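Local atomic coordinates of putative laminarinase (Phanerochaete chrysosporium, PDB entry 2WNE), a protein that probably hydrolyses glycosidic bonds in beta-glucans such as laminarin, as a fungal glycoside hydrolase of family 16. Residues Pro100-Thr105 / Asp117-Val122. The protein carries 1 engineered substitution. Numbering follows the deposited sequence. Where two conformers were deposited one is given.
Sequences PAAWET and DIIEGV. With GLC (alpha-D-glucopyranose), chain B; BGC (beta-D-glucopyranose), chain C; BGC (beta-D-glucopyranose), chain D.
W103 and D117 stand side by side on the sugar-binding face of a bulged antiparallel strand pair, pointing the same way; in one of two modelled conformers of D117, ring and carboxylate planes are 16° apart and OD1 lies 3.5 Å from W103 CB. W103 places CG between its backbone N and carbonyl carbon (chi1 60°), which sets the indole upright beside the alpha-glucose; C5 of that sugar sits 3.3 Å above the centre of one ring face, a CH-pi type platform. NE1 is tied to N250, fixing the rotation of the ring. A leucine here has neither flat ring nor N-H, and would probably leave the glucose without its CH-pi partner and N250 OD1 without its donor. Further along the same face, A101 CB approaches E120 CG at 3.9 Å. The extended E120 reaches past it, and its OE2 accepts from O6 of the alpha-glucose (2.7 Å), O3 of the chain C glucose (2.6 Å) and W99, while OE1 takes O4 of the chain C sugar. Between D117 and E120 lies a classic beta bulge: A102 O accepts from both I118 N (2.9 Å) and I119 N (3.0 Å), and A102 N returns a bond to I119 O. Bulge and spacing match the D-x-x-E part of the family 16 motif, placing E120 where relatives carry the acid/base. On the reverse face A102 CB meets I119 CD1 at 3.9 Å. This hairpin lies between strands 246-253 and 129-133 in the sheet lining the cleft; A102 packs on strand 83-89, and I118 and I119 on strands 83-89 and 185-191, of the facing jelly-roll sheet.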
loop_
_atom_site.group_PDB
_atom_site.type_symbol
_atom_site.label_atom_id
_atom_site.label_comp_id
_atom_site.label_asym_id
_atom_site.label_seq_id
_atom_site.Cartn_x
_atom_site.Cartn_y
_atom_site.Cartn_z
ATOM N N PRO A 100 -6.410 -2.465 2.593
ATOM C CA PRO A 100 -5.303 -1.563 2.933
ATOM C C PRO A 100 -4.358 -1.367 1.761
ATOM O O PRO A 100 -4.245 -2.252 0.918
ATOM C CB PRO A 100 -4.574 -2.307 4.045
ATOM C CG PRO A 100 -4.850 -3.823 3.759
ATOM C CD PRO A 100 -6.101 -3.887 2.885
ATOM N N ALA A 101 -3.664 -0.231 1.729
ATOM C CA ALA A 101 -2.628 -0.016 0.736
ATOM C C ALA A 101 -1.535 0.909 1.252
ATOM O O ALA A 101 -1.817 1.798 2.059
ATOM C CB ALA A 101 -3.230 0.562 -0.591
ATOM N N ALA A 102 -0.299 0.636 0.810
ATOM C CA ALA A 102 0.834 1.573 0.847
ATOM C C ALA A 102 1.222 1.773 -0.621
ATOM O O ALA A 102 1.537 0.811 -1.324
ATOM C CB ALA A 102 2.004 1.003 1.607
ATOM N N TRP A 103 1.159 3.022 -1.073
ATOM C CA TRP A 103 1.238 3.336 -2.485
ATOM C C TRP A 103 1.732 4.753 -2.794
ATOM O O TRP A 103 1.950 5.550 -1.892
ATOM C CB TRP A 103 -0.109 3.036 -3.165
ATOM C CG TRP A 103 -1.334 3.802 -2.657
ATOM C CD1 TRP A 103 -1.842 3.804 -1.381
ATOM C CD2 TRP A 103 -2.210 4.618 -3.439
ATOM N NE1 TRP A 103 -2.970 4.578 -1.322
ATOM C CE2 TRP A 103 -3.225 5.090 -2.572
ATOM C CE3 TRP A 103 -2.256 4.976 -4.806
ATOM C CZ2 TRP A 103 -4.274 5.922 -3.017
ATOM C CZ3 TRP A 103 -3.329 5.798 -5.260
ATOM C CH2 TRP A 103 -4.311 6.257 -4.366
ATOM N N GLU A 104 1.942 5.049 -4.077
ATOM C CA GLU A 104 2.352 6.392 -4.499
ATOM C C GLU A 104 1.465 6.833 -5.647
ATOM O O GLU A 104 1.093 6.011 -6.458
ATOM C CB GLU A 104 3.826 6.429 -4.937
ATOM C CG GLU A 104 4.798 6.338 -3.777
ATOM C CD GLU A 104 6.249 6.459 -4.203
ATOM O OE1 GLU A 104 6.501 6.701 -5.422
ATOM O OE2 GLU A 104 7.137 6.306 -3.308
ATOM N N THR A 105 1.139 8.131 -5.697
ATOM C CA THR A 105 0.309 8.689 -6.770
ATOM C C THR A 105 0.424 10.214 -6.779
ATOM O O THR A 105 0.959 10.808 -5.843
ATOM C CB THR A 105 -1.208 8.259 -6.600
ATOM O OG1 THR A 105 -1.923 8.416 -7.825
ATOM C CG2 THR A 105 -1.905 9.047 -5.510
ATOM N N ASP A 117 1.296 0.718 -6.570
ATOM C CA ASP A 117 0.949 0.060 -5.313
ATOM C C ASP A 117 2.088 -0.857 -4.891
ATOM O O ASP A 117 2.527 -1.708 -5.667
ATOM C CB ASP A 117 -0.352 -0.742 -5.432
ATOM C CG ASP A 117 -1.563 0.141 -5.662
ATOM O OD1 ASP A 117 -2.133 0.648 -4.675
ATOM O OD2 ASP A 117 -1.943 0.313 -6.833
ATOM N N ILE A 118 2.550 -0.660 -3.660
ATOM C CA ILE A 118 3.678 -1.407 -3.094
ATOM C C ILE A 118 3.121 -2.534 -2.204
ATOM O O ILE A 118 3.565 -3.674 -2.249
ATOM C CB ILE A 118 4.633 -0.402 -2.319
ATOM C CG1 ILE A 118 5.107 0.701 -3.290
ATOM C CG2 ILE A 118 5.840 -1.130 -1.687
ATOM C CD1 ILE A 118 5.612 2.018 -2.660
ATOM N N ILE A 119 2.125 -2.180 -1.396
ATOM C CA ILE A 119 1.377 -3.117 -0.594
ATOM C C ILE A 119 -0.108 -2.891 -0.900
ATOM O O ILE A 119 -0.619 -1.763 -0.837
ATOM C CB ILE A 119 1.655 -2.906 0.919
ATOM C CG1 ILE A 119 3.170 -2.892 1.196
ATOM C CG2 ILE A 119 0.853 -3.949 1.794
ATOM C CD1 ILE A 119 3.561 -2.373 2.614
ATOM N N GLU A 120 -0.798 -3.961 -1.272
ATOM C CA GLU A 120 -2.227 -3.873 -1.505
ATOM C C GLU A 120 -2.830 -5.266 -1.588
ATOM O O GLU A 120 -2.222 -6.199 -2.127
ATOM C CB GLU A 120 -2.531 -3.130 -2.808
ATOM C CG GLU A 120 -3.948 -2.550 -2.859
ATOM C CD GLU A 120 -4.333 -2.076 -4.257
ATOM O OE1 GLU A 120 -3.553 -2.312 -5.212
ATOM O OE2 GLU A 120 -5.399 -1.462 -4.408
ATOM N N GLY A 121 -4.033 -5.382 -1.046
ATOM C CA GLY A 121 -4.871 -6.566 -1.261
ATOM C C GLY A 121 -6.241 -6.316 -0.690
ATOM O O GLY A 121 -6.540 -5.200 -0.247
ATOM N N VAL A 122 -7.061 -7.357 -0.664
ATOM C CA VAL A 122 -8.435 -7.267 -0.160
ATOM C C VAL A 122 -8.799 -8.524 0.618
ATOM O O VAL A 122 -8.324 -9.617 0.283
ATOM C CB VAL A 122 -9.471 -7.050 -1.309
ATOM C CG1 VAL A 122 -9.291 -5.645 -1.930
ATOM C CG2 VAL A 122 -9.376 -8.186 -2.403
HETATM C C1 GLC B . -4.959 1.777 -6.495
HETATM C C2 GLC B . -5.920 2.785 -7.168
HETATM C C3 GLC B . -6.474 3.766 -6.130
HETATM C C4 GLC B . -6.623 3.114 -4.749
HETATM C C5 GLC B . -5.232 2.733 -4.230
HETATM C C6 GLC B . -5.199 2.067 -2.854
HETATM O O1 GLC B . -3.906 1.452 -7.372
HETATM O O2 GLC B . -5.385 3.429 -8.315
HETATM O O3 GLC B . -7.725 4.212 -6.564
HETATM O O4 GLC B . -7.177 4.051 -3.847
HETATM O O5 GLC B . -4.476 1.974 -5.158
HETATM O O6 GLC B . -5.801 0.772 -2.903
HETATM C C2 BGC C . -8.189 -1.269 -7.664
HETATM C C3 BGC C . -6.686 -1.010 -7.623
HETATM C C4 BGC C . -5.830 -2.277 -7.665
HETATM C C5 BGC C . -6.315 -3.196 -8.783
HETATM C C6 BGC C . -5.592 -4.544 -8.734
HETATM C C1 BGC C . -8.535 -2.234 -8.787
HETATM O O2 BGC C . -8.862 -0.054 -7.875
HETATM O O3 BGC C . -6.380 -0.300 -6.460
HETATM O O4 BGC C . -4.470 -1.941 -7.847
HETATM O O5 BGC C . -7.724 -3.397 -8.665
HETATM O O6 BGC C . -6.043 -5.346 -9.808
HETATM C C2 BGC D . -9.063 5.720 -7.781
HETATM C C3 BGC D . -9.157 7.065 -8.517
HETATM C C4 BGC D . -8.452 8.202 -7.772
HETATM C C5 BGC D . -7.050 7.768 -7.314
HETATM C C6 BGC D . -6.289 8.842 -6.521
HETATM C C1 BGC D . -7.641 5.440 -7.315
HETATM O O2 BGC D . -9.550 4.647 -8.562
HETATM O O3 BGC D . -10.504 7.445 -8.601
HETATM O O4 BGC D . -8.424 9.325 -8.629
HETATM O O5 BGC D . -7.153 6.552 -6.571
HETATM O O6 BGC D . -6.895 9.149 -5.280
#